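Local atomic coordinates of uncharacterized protein (Leishmania major, PDB entry 2B4W), a protein that is of unknown function but belongs to the DUF1861 family of the beta-fructosidase clan, whose members probably share a beta-propeller fold. Residues 198-211 with 222-234. Sequence-based numbering, arbitrary orientation.
Sequences LSSGKVGCIGHYSY and SVYVNYAFVLDPQ
C205 and F229 face each other in a hydrogen-bonded pair of the antiparallel hairpin formed by strands 203-211 and 223-231. The F229 ring, its CG lodged between backbone N and carbonyl carbon (chi1 57°), folds back so that C205 CB lies over one face, 3.8 Å from the ring centroid, while SG meets the rim obliquely, 3.4 Å from F229 CE2. The same CH-pi theme recurs at Y211, whose ring is carried over V223 by a similar first torsion, with V223 CB 3.8 Å from the ring centroid. Y209 and Y227 run side by side in the same direction, Y209 CB and CD2 over the Y227 face and the two planes at 41°.

On the other side of the sheet S210 lays both CB and OG over one face of the Y224 ring, OG over its centre and 3.3 Å from Y224 CE2. H208 lies nearly parallel to that ring but slid well aside, and CD2 makes its nearest approach, 3.6 Å to Y224 CE2. The polar ends of H208 and Y224 bond to N193 and W189, tying this face to strand 188-198.

Ten backbone hydrogen bonds join five residue pairs, from V203-L231 to Y211-V223. The shortest is G207 N to Y227 O, 2.6 Å; Y227 N returns a bond to G207 O. Beyond the strands, K202 NZ makes a long 3.5 Å salt bridge to D232 OD2, and D232 OD1 closes an Asx turn with Q234 N.

Regular backbone pairing thus fixes the register of these two inner strands, while cross-strand aromatic faces supply mainly dispersive contacts and charge pairing is confined to the partly exposed end.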
loop_
_atom_site.group_PDB
_atom_site.type_symbol
_atom_site.label_atom_id
_atom_site.label_comp_id
_atom_site.label_asym_id
_atom_site.label_seq_id
_atom_site.Cartn_x
_atom_site.Cartn_y
_atom_site.Cartn_z
ATOM N N LEU A 198 -11.090 4.215 11.078
ATOM C CA LEU A 198 -11.086 3.876 12.486
ATOM C C LEU A 198 -12.395 4.231 13.158
ATOM O O LEU A 198 -13.048 5.208 12.807
ATOM C CB LEU A 198 -9.941 4.636 13.185
ATOM C CG LEU A 198 -8.556 4.417 12.576
ATOM C CD1 LEU A 198 -7.466 5.109 13.393
ATOM C CD2 LEU A 198 -8.270 2.928 12.465
ATOM N N SER A 199 -12.790 3.472 14.168
ATOM C CA SER A 199 -14.007 3.709 14.907
ATOM C C SER A 199 -14.125 5.135 15.440
ATOM O O SER A 199 -15.247 5.569 15.738
ATOM C CB SER A 199 -14.088 2.736 16.098
ATOM O OG SER A 199 -13.052 3.153 16.972
ATOM N N SER A 200 -13.042 5.885 15.548
ATOM C CA SER A 200 -13.026 7.276 15.954
ATOM C C SER A 200 -13.482 8.245 14.867
ATOM O O SER A 200 -13.731 9.419 15.160
ATOM C CB SER A 200 -11.600 7.661 16.378
ATOM O OG SER A 200 -10.653 7.153 15.474
ATOM N N GLY A 201 -13.561 7.760 13.632
ATOM C CA GLY A 201 -13.903 8.608 12.502
ATOM C C GLY A 201 -12.660 9.157 11.822
ATOM O O GLY A 201 -12.672 9.730 10.739
ATOM N N LYS A 202 -11.539 8.993 12.482
ATOM C CA LYS A 202 -10.202 9.314 12.067
ATOM C C LYS A 202 -9.712 8.268 11.058
ATOM O O LYS A 202 -10.336 7.229 10.854
ATOM C CB LYS A 202 -9.182 9.360 13.215
ATOM C CG LYS A 202 -9.550 10.350 14.309
ATOM C CD LYS A 202 -8.315 10.808 15.073
ATOM C CE LYS A 202 -8.654 11.874 16.107
ATOM N NZ LYS A 202 -10.098 11.891 16.477
ATOM N N VAL A 203 -8.585 8.579 10.438
ATOM C CA VAL A 203 -8.054 7.698 9.398
ATOM C C VAL A 203 -6.670 7.169 9.750
ATOM O O VAL A 203 -5.726 7.926 9.924
ATOM C CB VAL A 203 -7.989 8.427 8.044
ATOM C CG1 VAL A 203 -7.341 7.530 6.994
ATOM C CG2 VAL A 203 -9.380 8.864 7.597
ATOM N N GLY A 204 -6.592 5.850 9.845
ATOM C CA GLY A 204 -5.357 5.136 10.019
ATOM C C GLY A 204 -4.653 4.939 8.687
ATOM O O GLY A 204 -5.150 4.243 7.803
ATOM N N CYS A 205 -3.478 5.551 8.518
ATOM C CA CYS A 205 -2.710 5.260 7.316
ATOM C C CYS A 205 -1.454 4.440 7.589
ATOM O O CYS A 205 -0.696 4.636 8.559
ATOM C CB CYS A 205 -2.301 6.536 6.575
ATOM S SG CYS A 205 -3.624 7.733 6.336
ATOM N N ILE A 206 -1.242 3.500 6.649
ATOM C CA ILE A 206 -0.010 2.739 6.550
ATOM C C ILE A 206 0.730 3.209 5.315
ATOM O O ILE A 206 0.162 3.211 4.226
ATOM C CB ILE A 206 -0.289 1.230 6.479
ATOM C CG1 ILE A 206 -1.037 0.710 7.712
ATOM C CG2 ILE A 206 0.976 0.421 6.229
ATOM C CD1 ILE A 206 -0.227 0.898 8.982
ATOM N N GLY A 207 1.988 3.630 5.423
ATOM C CA GLY A 207 2.667 4.069 4.197
ATOM C C GLY A 207 4.168 3.957 4.255
ATOM O O GLY A 207 4.709 3.114 4.959
ATOM N N HIS A 208 4.852 4.824 3.509
ATOM C CA HIS A 208 6.302 4.805 3.449
ATOM C C HIS A 208 6.878 6.188 3.752
ATOM O O HIS A 208 6.291 7.195 3.348
ATOM C CB HIS A 208 6.797 4.300 2.100
ATOM C CG HIS A 208 6.524 5.004 0.825
ATOM N ND1 HIS A 208 5.335 4.923 0.133
ATOM C CD2 HIS A 208 7.324 5.800 0.061
ATOM C CE1 HIS A 208 5.407 5.651 -0.973
ATOM N NE2 HIS A 208 6.611 6.199 -1.042
ATOM N N TYR A 209 8.000 6.182 4.460
ATOM C CA TYR A 209 8.753 7.417 4.717
ATOM C C TYR A 209 10.124 7.180 4.084
ATOM O O TYR A 209 10.701 6.105 4.246
ATOM C CB TYR A 209 8.842 7.812 6.176
ATOM C CG TYR A 209 9.136 9.281 6.418
ATOM C CD1 TYR A 209 10.427 9.788 6.352
ATOM C CD2 TYR A 209 8.117 10.171 6.706
ATOM C CE1 TYR A 209 10.689 11.128 6.568
ATOM C CE2 TYR A 209 8.363 11.517 6.928
ATOM C CZ TYR A 209 9.657 11.996 6.858
ATOM O OH TYR A 209 9.905 13.340 7.078
ATOM N N SER A 210 10.573 8.176 3.323
ATOM C CA SER A 210 11.767 7.981 2.506
ATOM C C SER A 210 12.731 9.153 2.668
ATOM O O SER A 210 12.312 10.305 2.811
ATOM C CB SER A 210 11.394 7.787 1.039
ATOM O OG SER A 210 10.240 7.004 0.811
ATOM N N TYR A 211 14.024 8.832 2.623
ATOM C CA TYR A 211 15.020 9.902 2.607
ATOM C C TYR A 211 16.380 9.472 2.056
ATOM O O TYR A 211 16.770 8.307 2.010
ATOM C CB TYR A 211 15.201 10.475 4.012
ATOM C CG TYR A 211 15.500 9.442 5.074
ATOM C CD1 TYR A 211 14.512 8.606 5.572
ATOM C CD2 TYR A 211 16.787 9.308 5.585
ATOM C CE1 TYR A 211 14.795 7.664 6.548
ATOM C CE2 TYR A 211 17.072 8.373 6.558
ATOM C CZ TYR A 211 16.077 7.551 7.035
ATOM O OH TYR A 211 16.391 6.627 8.005
ATOM N N SER A 222 18.955 4.841 -0.689
ATOM C CA SER A 222 17.624 5.441 -0.580
ATOM C C SER A 222 16.849 4.615 0.455
ATOM O O SER A 222 16.500 3.466 0.179
ATOM C CB SER A 222 16.902 5.513 -1.914
ATOM O OG SER A 222 16.950 6.845 -2.425
ATOM N N VAL A 223 16.648 5.240 1.609
ATOM C CA VAL A 223 16.041 4.630 2.771
ATOM C C VAL A 223 14.513 4.709 2.696
ATOM O O VAL A 223 14.026 5.836 2.622
ATOM C CB VAL A 223 16.455 5.307 4.091
ATOM C CG1 VAL A 223 15.621 4.730 5.235
ATOM C CG2 VAL A 223 17.933 5.147 4.391
ATOM N N TYR A 224 13.855 3.554 2.718
ATOM C CA TYR A 224 12.394 3.470 2.762
ATOM C C TYR A 224 12.010 2.659 4.000
ATOM O O TYR A 224 12.386 1.488 4.153
ATOM C CB TYR A 224 11.794 2.856 1.502
ATOM C CG TYR A 224 11.686 3.715 0.268
ATOM C CD1 TYR A 224 12.800 4.355 -0.278
ATOM C CD2 TYR A 224 10.470 3.894 -0.381
ATOM C CE1 TYR A 224 12.697 5.142 -1.413
ATOM C CE2 TYR A 224 10.355 4.678 -1.519
ATOM C CZ TYR A 224 11.476 5.305 -2.032
ATOM O OH TYR A 224 11.376 6.088 -3.162
ATOM N N VAL A 225 11.259 3.279 4.914
ATOM C CA VAL A 225 10.760 2.518 6.052
ATOM C C VAL A 225 9.237 2.465 6.057
ATOM O O VAL A 225 8.528 3.232 5.434
ATOM C CB VAL A 225 11.221 3.061 7.414
ATOM C CG1 VAL A 225 12.677 3.491 7.347
ATOM C CG2 VAL A 225 10.323 4.204 7.849
ATOM N N ASN A 226 8.713 1.486 6.796
ATOM C CA ASN A 226 7.265 1.356 6.876
ATOM C C ASN A 226 6.795 2.375 7.910
ATOM O O ASN A 226 7.398 2.440 8.987
ATOM C CB ASN A 226 6.846 -0.035 7.292
ATOM C CG ASN A 226 7.245 -1.184 6.416
ATOM O OD1 ASN A 226 7.681 -2.220 6.927
ATOM N ND2 ASN A 226 7.092 -1.094 5.111
ATOM N N TYR A 227 5.770 3.132 7.578
ATOM C CA TYR A 227 5.335 4.276 8.365
ATOM C C TYR A 227 3.849 4.297 8.656
ATOM O O TYR A 227 3.014 3.932 7.832
ATOM C CB TYR A 227 5.738 5.536 7.586
ATOM C CG TYR A 227 5.905 6.801 8.376
ATOM C CD1 TYR A 227 6.998 7.000 9.208
ATOM C CD2 TYR A 227 4.965 7.815 8.279
ATOM C CE1 TYR A 227 7.121 8.177 9.916
ATOM C CE2 TYR A 227 5.080 8.989 8.981
ATOM C CZ TYR A 227 6.174 9.157 9.804
ATOM O OH TYR A 227 6.294 10.331 10.506
ATOM N N ALA A 228 3.459 4.726 9.863
ATOM C CA ALA A 228 2.038 4.859 10.184
ATOM C C ALA A 228 1.779 6.232 10.781
ATOM O O ALA A 228 2.670 6.792 11.422
ATOM C CB ALA A 228 1.556 3.798 11.163
ATOM N N PHE A 229 0.587 6.763 10.588
ATOM C CA PHE A 229 0.089 7.936 11.261
ATOM C C PHE A 229 -1.440 7.914 11.254
ATOM O O PHE A 229 -2.070 7.132 10.539
ATOM C CB PHE A 229 0.589 9.233 10.609
ATOM C CG PHE A 229 0.223 9.332 9.139
ATOM C CD1 PHE A 229 1.074 8.783 8.190
ATOM C CD2 PHE A 229 -0.941 9.938 8.717
ATOM C CE1 PHE A 229 0.735 8.854 6.853
ATOM C CE2 PHE A 229 -1.298 9.997 7.387
ATOM C CZ PHE A 229 -0.425 9.457 6.461
ATOM N N VAL A 230 -2.003 8.812 12.056
ATOM C CA VAL A 230 -3.458 8.940 12.074
ATOM C C VAL A 230 -3.791 10.369 11.655
ATOM O O VAL A 230 -3.122 11.308 12.082
ATOM C CB VAL A 230 -4.068 8.602 13.436
ATOM C CG1 VAL A 230 -5.563 8.839 13.474
ATOM C CG2 VAL A 230 -3.777 7.144 13.780
ATOM N N LEU A 231 -4.807 10.436 10.813
ATOM C CA LEU A 231 -5.308 11.662 10.254
ATOM C C LEU A 231 -6.696 11.969 10.784
ATOM O O LEU A 231 -7.561 11.098 10.772
ATOM C CB LEU A 231 -5.412 11.572 8.718
ATOM C CG LEU A 231 -6.328 12.661 8.136
ATOM C CD1 LEU A 231 -5.584 13.987 8.168
ATOM C CD2 LEU A 231 -6.801 12.320 6.730
ATOM N N ASP A 232 -6.873 13.214 11.207
ATOM C CA ASP A 232 -8.242 13.665 11.428
ATOM C C ASP A 232 -8.727 14.357 10.159
ATOM O O ASP A 232 -8.196 15.408 9.814
ATOM C CB ASP A 232 -8.336 14.580 12.640
ATOM C CG ASP A 232 -9.777 14.873 13.027
ATOM O OD1 ASP A 232 -10.507 15.403 12.164
ATOM O OD2 ASP A 232 -10.138 14.564 14.177
ATOM N N PRO A 233 -9.718 13.766 9.497
ATOM C CA PRO A 233 -10.090 14.189 8.147
ATOM C C PRO A 233 -10.725 15.578 8.178
ATOM O O PRO A 233 -10.867 16.224 7.139
ATOM C CB PRO A 233 -11.071 13.117 7.676
ATOM C CG PRO A 233 -11.542 12.400 8.886
ATOM C CD PRO A 233 -10.577 12.684 9.995
ATOM N N GLN A 234 -11.083 16.037 9.375
ATOM C CA GLN A 234 -11.703 17.356 9.495
ATOM C C GLN A 234 -10.721 18.437 9.926
ATOM O O GLN A 234 -10.516 19.443 9.243
ATOM C CB GLN A 234 -12.863 17.262 10.490
#